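Local coordinates for ATP-dependent RNA helicase HrpB (Escherichia coli, PDB 6EUD), which hydrolyses ATP to ADP and phosphate as a DEAH/RHA-type RNA helicase that binds single-stranded RNA, at residues 25-30 and 174-179; 122-127 and 156-161. All coordinates share one frame; numbering follows the deposited sequence.

Contacts 1 and 2 are two strand pairings in one largely parallel sheet, the core of the ATP-binding helicase domain, and their centres lie 9 Å apart. Strands 26-29 and 154-159 are neighbours, so contact 1 continues the sheet from contact 2 to its edge strand 176-178. The two are joined by probable hydrogen bonds, Leu28 N to Ile157 O and Leu28 O to Ser159 N, each 2.7 Å. Along the chain, contact 2 is nested within the loop that contact 1 closes. Both lead to the nucleotide site: Ala30 begins the predicted ATP-binding loop, and Asp126 and Glu127 open the DEFH box, the Glu127 side chain being about 3 Å, nearest atoms, from that of Lys36 in that loop.

Contact 1 of 2, residues 25-30 and 174-179; sequences QVLLSA and APVVIS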
ATOM      1  N   GLN A  25      -4.028   0.981  29.600  1.00 72.98           N
ATOM      2  CA  GLN A  25      -3.689   2.058  28.673  1.00 70.55           C
ATOM      3  C   GLN A  25      -4.307   3.383  29.136  1.00 72.12           C
ATOM      4  O   GLN A  25      -5.447   3.427  29.608  1.00 73.58           O
ATOM      5  CB  GLN A  25      -4.153   1.732  27.246  1.00 65.56           C
ATOM      6  CG  GLN A  25      -3.594   0.450  26.682  1.00 63.68           C
ATOM      7  CD  GLN A  25      -4.342  -0.766  27.200  1.00 69.33           C
ATOM      8  OE1 GLN A  25      -5.537  -0.697  27.500  1.00 74.68           O
ATOM      9  NE2 GLN A  25      -3.630  -1.872  27.358  1.00 68.40           N
ATOM     10  N   VAL A  26      -3.540   4.458  29.011  1.00 73.55           N
ATOM     11  CA  VAL A  26      -4.038   5.792  29.297  1.00 73.38           C
ATOM     12  C   VAL A  26      -3.757   6.722  28.124  1.00 73.17           C
ATOM     13  O   VAL A  26      -2.620   6.830  27.672  1.00 77.93           O
ATOM     14  CB  VAL A  26      -3.402   6.372  30.563  1.00 78.03           C
ATOM     15  CG1 VAL A  26      -3.820   7.817  30.738  1.00 79.90           C
ATOM     16  CG2 VAL A  26      -3.806   5.552  31.771  1.00 82.83           C
ATOM     17  N   LEU A  27      -4.796   7.387  27.630  1.00 68.58           N
ATOM     18  CA  LEU A  27      -4.649   8.332  26.527  1.00 64.35           C
ATOM     19  C   LEU A  27      -4.597   9.787  27.022  1.00 63.14           C
ATOM     20  O   LEU A  27      -5.518  10.262  27.694  1.00 63.89           O
ATOM     21  CB  LEU A  27      -5.793   8.142  25.530  1.00 70.58           C
ATOM     22  CG  LEU A  27      -5.962   9.207  24.441  1.00 82.41           C
ATOM     23  CD1 LEU A  27      -4.680   9.400  23.624  1.00 84.83           C
ATOM     24  CD2 LEU A  27      -7.141   8.877  23.531  1.00 87.58           C
ATOM     25  N   LEU A  28      -3.507  10.487  26.708  1.00 51.03           N
ATOM     26  CA  LEU A  28      -3.361  11.890  27.096  1.00 60.43           C
ATOM     27  C   LEU A  28      -3.325  12.826  25.891  1.00 60.33           C
ATOM     28  O   LEU A  28      -2.557  12.633  24.946  1.00 60.15           O
ATOM     29  CB  LEU A  28      -2.097  12.110  27.931  1.00 59.71           C
ATOM     30  CG  LEU A  28      -1.772  13.587  28.204  1.00 61.12           C
ATOM     31  CD1 LEU A  28      -2.711  14.222  29.241  1.00 59.29           C
ATOM     32  CD2 LEU A  28      -0.328  13.771  28.596  1.00 57.01           C
ATOM     33  N   SER A  29      -4.169  13.847  25.954  1.00 62.02           N
ATOM     34  CA  SER A  29      -4.245  14.883  24.941  1.00 61.24           C
ATOM     35  C   SER A  29      -3.875  16.240  25.559  1.00 62.71           C
ATOM     36  O   SER A  29      -4.394  16.617  26.609  1.00 62.26           O
ATOM     37  CB  SER A  29      -5.646  14.905  24.337  1.00 63.59           C
ATOM     38  OG  SER A  29      -5.808  15.999  23.466  1.00 70.08           O
ATOM     39  N   ALA A  30      -2.956  16.951  24.912  1.00 67.54           N
ATOM     40  CA  ALA A  30      -2.452  18.226  25.412  1.00 77.99           C
ATOM     41  C   ALA A  30      -1.661  18.942  24.321  1.00 87.97           C
ATOM     42  O   ALA A  30      -0.927  18.292  23.577  1.00 87.63           O
ATOM     43  CB  ALA A  30      -1.579  18.012  26.641  1.00 75.97           C
ATOM     44  N   ALA A 174     -10.013   2.613  27.836  1.00 84.64           N
ATOM     45  CA  ALA A 174      -8.882   3.496  28.073  1.00 77.97           C
ATOM     46  C   ALA A 174      -9.315   4.889  28.492  1.00 78.39           C
ATOM     47  O   ALA A 174     -10.009   5.579  27.745  1.00 80.30           O
ATOM     48  CB  ALA A 174      -8.016   3.568  26.843  1.00 71.35           C
ATOM     49  N   PRO A 175      -8.897   5.309  29.697  1.00 77.38           N
ATOM     50  CA  PRO A 175      -9.187   6.641  30.238  1.00 73.54           C
ATOM     51  C   PRO A 175      -8.603   7.742  29.373  1.00 75.63           C
ATOM     52  O   PRO A 175      -7.394   7.759  29.129  1.00 76.98           O
ATOM     53  CB  PRO A 175      -8.512   6.621  31.612  1.00 71.67           C
ATOM     54  CG  PRO A 175      -8.431   5.188  31.971  1.00 76.02           C
ATOM     55  CD  PRO A 175      -8.194   4.465  30.676  1.00 77.48           C
ATOM     56  N   VAL A 176      -9.458   8.645  28.910  1.00 75.42           N
ATOM     57  CA  VAL A 176      -9.005   9.801  28.150  1.00 72.31           C
ATOM     58  C   VAL A 176      -8.769  10.972  29.100  1.00 73.71           C
ATOM     59  O   VAL A 176      -9.651  11.358  29.864  1.00 75.05           O
ATOM     60  CB  VAL A 176     -10.014  10.201  27.057  1.00 65.96           C
ATOM     61  CG1 VAL A 176      -9.455  11.347  26.206  1.00 56.72           C
ATOM     62  CG2 VAL A 176     -10.366   8.985  26.197  1.00 67.87           C
ATOM     63  N   VAL A 177      -7.567  11.527  29.053  1.00 71.69           N
ATOM     64  CA  VAL A 177      -7.187  12.598  29.958  1.00 70.44           C
ATOM     65  C   VAL A 177      -6.811  13.836  29.158  1.00 70.16           C
ATOM     66  O   VAL A 177      -5.811  13.840  28.455  1.00 70.80           O
ATOM     67  CB  VAL A 177      -6.019  12.164  30.859  1.00 67.65           C
ATOM     68  CG1 VAL A 177      -5.474  13.343  31.636  1.00 68.49           C
ATOM     69  CG2 VAL A 177      -6.463  11.046  31.802  1.00 64.60           C
ATOM     70  N   ILE A 178      -7.619  14.885  29.262  1.00 70.66           N
ATOM     71  CA  ILE A 178      -7.467  16.046  28.385  1.00 67.67           C
ATOM     72  C   ILE A 178      -6.903  17.286  29.072  1.00 68.55           C
ATOM     73  O   ILE A 178      -7.467  17.800  30.037  1.00 71.47           O
ATOM     74  CB  ILE A 178      -8.809  16.443  27.739  1.00 65.45           C
ATOM     75  CG1 ILE A 178      -9.361  15.279  26.914  1.00 68.67           C
ATOM     76  CG2 ILE A 178      -8.616  17.684  26.873  1.00 61.66           C
ATOM     77  CD1 ILE A 178     -10.645  15.572  26.183  1.00 70.52           C
ATOM     78  N   SER A 179      -5.781  17.761  28.559  1.00 67.03           N
ATOM     79  CA  SER A 179      -5.271  19.061  28.928  1.00 72.12           C
ATOM     80  C   SER A 179      -5.500  20.015  27.766  1.00 80.87           C
ATOM     81  O   SER A 179      -5.098  19.736  26.639  1.00 83.22           O
ATOM     82  CB  SER A 179      -3.788  18.973  29.278  1.00 70.49           C
ATOM     83  OG  SER A 179      -3.157  20.242  29.226  1.00 69.91           O
TER
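Leu28 and Val177 meet on one face of a parallel strand pair, their side chains crossing obliquely. The leucine has CG anti to the backbone N (chi1 172°), and from there its CD1 comes to 3.8 Å from Val177 CG1 and 3.2 Å from Val177 O. Val26, on the same face, adds CG1 against Val177 CG2 at 4.3 Å. Helix 13-20 packs over this side through Leu16, which touches both valines; beta-branched residues suit the place, since they favour extended backbone and fill the space beneath a helix without polar groups. On the other face Leu27 and Val176 lie side by side and point the same way, with CD2 of the leucine 4.2 Å from CG2 of the valine, and helix 167-170 lies against both. Ser29 also points to this face, where its OG has the carbonyls of Leu162 and Thr161 as hydrogen-bond partners, its single proton shared between them or given to one at a time, so that a small hydroxyl ties the strand end to the turn after strand 154-159.

Between the faces runs a ladder of four backbone bonds. Leu27 N bonds to Pro175 O, Val177 N to Leu27 O at 2.8 Å, Ser29 N to Val177 O, and Ser179 N to Ser29 O at 2.7 Å. Pro175, with no N-H to give, starts the pairing as an acceptor and sets its ring CD 3.1 Å from Gln25 O. At the far end Ala30 CB meets Ser179 CB at 3.6 Å, a close approach that a small residue allows. The arrangement is that of the edge of the RecA-like fold of helicases: strand 26-29 runs into the P-loop, whose predicted ATP-binding residues begin at Ala30, and strand 176-178 flanks it as one of the sheet's two outermost strands within this chain.

Contact 2 of 2, residues 122-127 and 156-161; sequences LVILDE and LIMSAT
The DEFH box, the Walker B motif of this helicase, begins where strand 120-125 ends beside strand 154-159, and here the Asp126 side chain slants across that of Met158. The acid's OD2 lies 3.5 Å from Met158 CB and 3.6 Å from its SD, while OD1 is hydrogen-bonded to Ser37 of the P-loop. Met158 has CG anti to the carbonyl carbon (chi1 -65°), and the chain is extended beyond it, bringing CE to 3.7 Å from Ile124 CG2. A long, flexible thioether suits this place, since it can pack on Ile124 with its methyl end and lie near Asp126 OD2 with CB and SD. An alanine here, keeping CB but lacking CG, SD and CE, would probably leave a gap beside Ile124 CG2 and let the Asp126 carboxylate turn more freely on that side.

The two strands belong to a beta-alpha-beta unit whose helix 133-145 packs on the face of Leu125 and Ile157. Their backbones are joined by bonds from Leu156 N to Val123 O (2.8 Å), Leu125 N to Leu156 O and Met158 N to Leu125 O. On the Ile124 face, Ile124 and Leu156 lie side by side, CG1 being 4.0 Å from the leucine CB, and Leu122 CD1 crosses to within 3.9 Å of that same CB. Beyond the strand, Glu127 forms a salt bridge through OE2 with NZ of Lys36, a residue of the predicted ATP-binding loop.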
ATOM      1  N   LEU A 122       6.398   1.342  32.410  1.00 72.94           N
ATOM      2  CA  LEU A 122       5.570   2.254  31.635  1.00 70.13           C
ATOM      3  C   LEU A 122       6.246   2.663  30.339  1.00 67.57           C
ATOM      4  O   LEU A 122       7.413   3.048  30.321  1.00 68.11           O
ATOM      5  CB  LEU A 122       5.228   3.495  32.455  1.00 71.37           C
ATOM      6  CG  LEU A 122       4.756   4.698  31.635  1.00 71.41           C
ATOM      7  CD1 LEU A 122       3.402   4.445  30.971  1.00 66.66           C
ATOM      8  CD2 LEU A 122       4.725   5.949  32.506  1.00 75.62           C
ATOM      9  N   VAL A 123       5.503   2.569  29.247  1.00 66.83           N
ATOM     10  CA  VAL A 123       5.987   3.069  27.970  1.00 67.23           C
ATOM     11  C   VAL A 123       5.114   4.241  27.517  1.00 66.42           C
ATOM     12  O   VAL A 123       3.884   4.187  27.628  1.00 66.02           O
ATOM     13  CB  VAL A 123       6.009   1.958  26.895  1.00 64.14           C
ATOM     14  CG1 VAL A 123       6.597   2.481  25.608  1.00 61.35           C
ATOM     15  CG2 VAL A 123       6.824   0.760  27.388  1.00 69.20           C
ATOM     16  N   ILE A 124       5.763   5.302  27.036  1.00 66.79           N
ATOM     17  CA  ILE A 124       5.068   6.486  26.544  1.00 67.94           C
ATOM     18  C   ILE A 124       5.298   6.707  25.048  1.00 65.34           C
ATOM     19  O   ILE A 124       6.441   6.846  24.603  1.00 67.32           O
ATOM     20  CB  ILE A 124       5.513   7.744  27.299  1.00 76.15           C
ATOM     21  CG1 ILE A 124       5.451   7.507  28.811  1.00 80.93           C
ATOM     22  CG2 ILE A 124       4.666   8.945  26.880  1.00 75.93           C
ATOM     23  CD1 ILE A 124       5.972   8.662  29.626  1.00 85.12           C
ATOM     24  N   LEU A 125       4.205   6.738  24.284  1.00 57.93           N
ATOM     25  CA  LEU A 125       4.250   6.994  22.849  1.00 52.59           C
ATOM     26  C   LEU A 125       3.883   8.446  22.566  1.00 54.30           C
ATOM     27  O   LEU A 125       2.707   8.816  22.586  1.00 53.33           O
ATOM     28  CB  LEU A 125       3.303   6.058  22.097  1.00 51.60           C
ATOM     29  CG  LEU A 125       3.470   4.555  22.320  1.00 40.52           C
ATOM     30  CD1 LEU A 125       2.444   3.793  21.519  1.00 38.49           C
ATOM     31  CD2 LEU A 125       4.864   4.129  21.939  1.00 40.91           C
ATOM     32  N   ASP A 126       4.893   9.263  22.288  1.00 53.52           N
ATOM     33  CA  ASP A 126       4.684  10.691  22.147  1.00 57.12           C
ATOM     34  C   ASP A 126       4.373  11.081  20.699  1.00 54.64           C
ATOM     35  O   ASP A 126       4.705  10.351  19.775  1.00 52.74           O
ATOM     36  CB  ASP A 126       5.914  11.445  22.669  1.00 63.20           C
ATOM     37  CG  ASP A 126       5.612  12.885  23.005  1.00 69.62           C
ATOM     38  OD1 ASP A 126       6.544  13.707  22.953  1.00 73.55           O
ATOM     39  OD2 ASP A 126       4.439  13.199  23.312  1.00 73.45           O
ATOM     40  N   GLU A 127       3.736  12.239  20.526  1.00 58.74           N
ATOM     41  CA  GLU A 127       3.320  12.748  19.219  1.00 61.09           C
ATOM     42  C   GLU A 127       2.561  11.686  18.429  1.00 53.98           C
ATOM     43  O   GLU A 127       2.785  11.510  17.239  1.00 53.06           O
ATOM     44  CB  GLU A 127       4.532  13.247  18.428  1.00 70.70           C
ATOM     45  CG  GLU A 127       5.466  14.136  19.245  1.00 87.95           C
ATOM     46  CD  GLU A 127       4.802  15.419  19.745  1.00102.79           C
ATOM     47  OE1 GLU A 127       3.944  15.978  19.029  1.00111.32           O
ATOM     48  OE2 GLU A 127       5.136  15.872  20.861  1.00112.02           O
ATOM     49  N   LEU A 156       1.235   4.916  28.274  1.00 60.03           N
ATOM     50  CA  LEU A 156       0.743   6.275  28.073  1.00 58.30           C
ATOM     51  C   LEU A 156       0.860   6.764  26.627  1.00 55.77           C
ATOM     52  O   LEU A 156       1.953   6.931  26.085  1.00 54.65           O
ATOM     53  CB  LEU A 156       1.485   7.246  28.987  1.00 61.83           C
ATOM     54  CG  LEU A 156       1.046   8.710  28.848  1.00 60.30           C
ATOM     55  CD1 LEU A 156      -0.461   8.845  29.058  1.00 60.74           C
ATOM     56  CD2 LEU A 156       1.787   9.555  29.853  1.00 59.05           C
ATOM     57  N   ILE A 157      -0.277   7.027  26.007  1.00 53.83           N
ATOM     58  CA  ILE A 157      -0.264   7.536  24.648  1.00 51.41           C
ATOM     59  C   ILE A 157      -0.573   9.025  24.659  1.00 56.14           C
ATOM     60  O   ILE A 157      -1.641   9.449  25.112  1.00 57.11           O
ATOM     61  CB  ILE A 157      -1.260   6.769  23.768  1.00 47.68           C
ATOM     62  CG1 ILE A 157      -0.922   5.281  23.822  1.00 48.23           C
ATOM     63  CG2 ILE A 157      -1.231   7.283  22.334  1.00 36.15           C
ATOM     64  CD1 ILE A 157      -1.884   4.403  23.089  1.00 51.78           C
ATOM     65  N   MET A 158       0.383   9.815  24.180  1.00 55.03           N
ATOM     66  CA  MET A 158       0.256  11.267  24.174  1.00 52.23           C
ATOM     67  C   MET A 158       0.005  11.788  22.776  1.00 51.73           C
ATOM     68  O   MET A 158       0.787  11.561  21.851  1.00 50.35           O
ATOM     69  CB  MET A 158       1.511  11.935  24.728  1.00 54.82           C
ATOM     70  CG  MET A 158       1.811  11.673  26.197  1.00 61.28           C
ATOM     71  SD  MET A 158       3.280  12.606  26.664  1.00 80.52           S
ATOM     72  CE  MET A 158       3.449  12.147  28.373  1.00 83.51           C
ATOM     73  N   SER A 159      -1.089  12.514  22.640  1.00 54.37           N
ATOM     74  CA  SER A 159      -1.454  13.133  21.389  1.00 54.53           C
ATOM     75  C   SER A 159      -1.572  14.644  21.610  1.00 60.89           C
ATOM     76  O   SER A 159      -1.970  15.094  22.690  1.00 61.04           O
ATOM     77  CB  SER A 159      -2.757  12.530  20.882  1.00 52.80           C
ATOM     78  OG  SER A 159      -3.205  13.136  19.689  1.00 53.86           O
ATOM     79  N   ALA A 160      -1.210  15.431  20.602  1.00 61.76           N
ATOM     80  CA  ALA A 160      -1.296  16.881  20.720  1.00 61.41           C
ATOM     81  C   ALA A 160      -2.613  17.430  20.159  1.00 61.53           C
ATOM     82  O   ALA A 160      -2.911  18.615  20.321  1.00 62.27           O
ATOM     83  CB  ALA A 160      -0.098  17.549  20.027  1.00 61.28           C
ATOM     84  N   THR A 161      -3.396  16.578  19.505  1.00 64.43           N
ATOM     85  CA  THR A 161      -4.664  17.017  18.927  1.00 68.45           C
ATOM     86  C   THR A 161      -5.787  16.680  19.869  1.00 75.37           C
ATOM     87  O   THR A 161      -5.751  15.638  20.522  1.00 70.40           O
ATOM     88  CB  THR A 161      -4.972  16.370  17.573  1.00 63.97           C
ATOM     89  OG1 THR A 161      -5.343  14.994  17.771  1.00 63.68           O
ATOM     90  CG2 THR A 161      -3.764  16.501  16.626  1.00 60.18           C
TER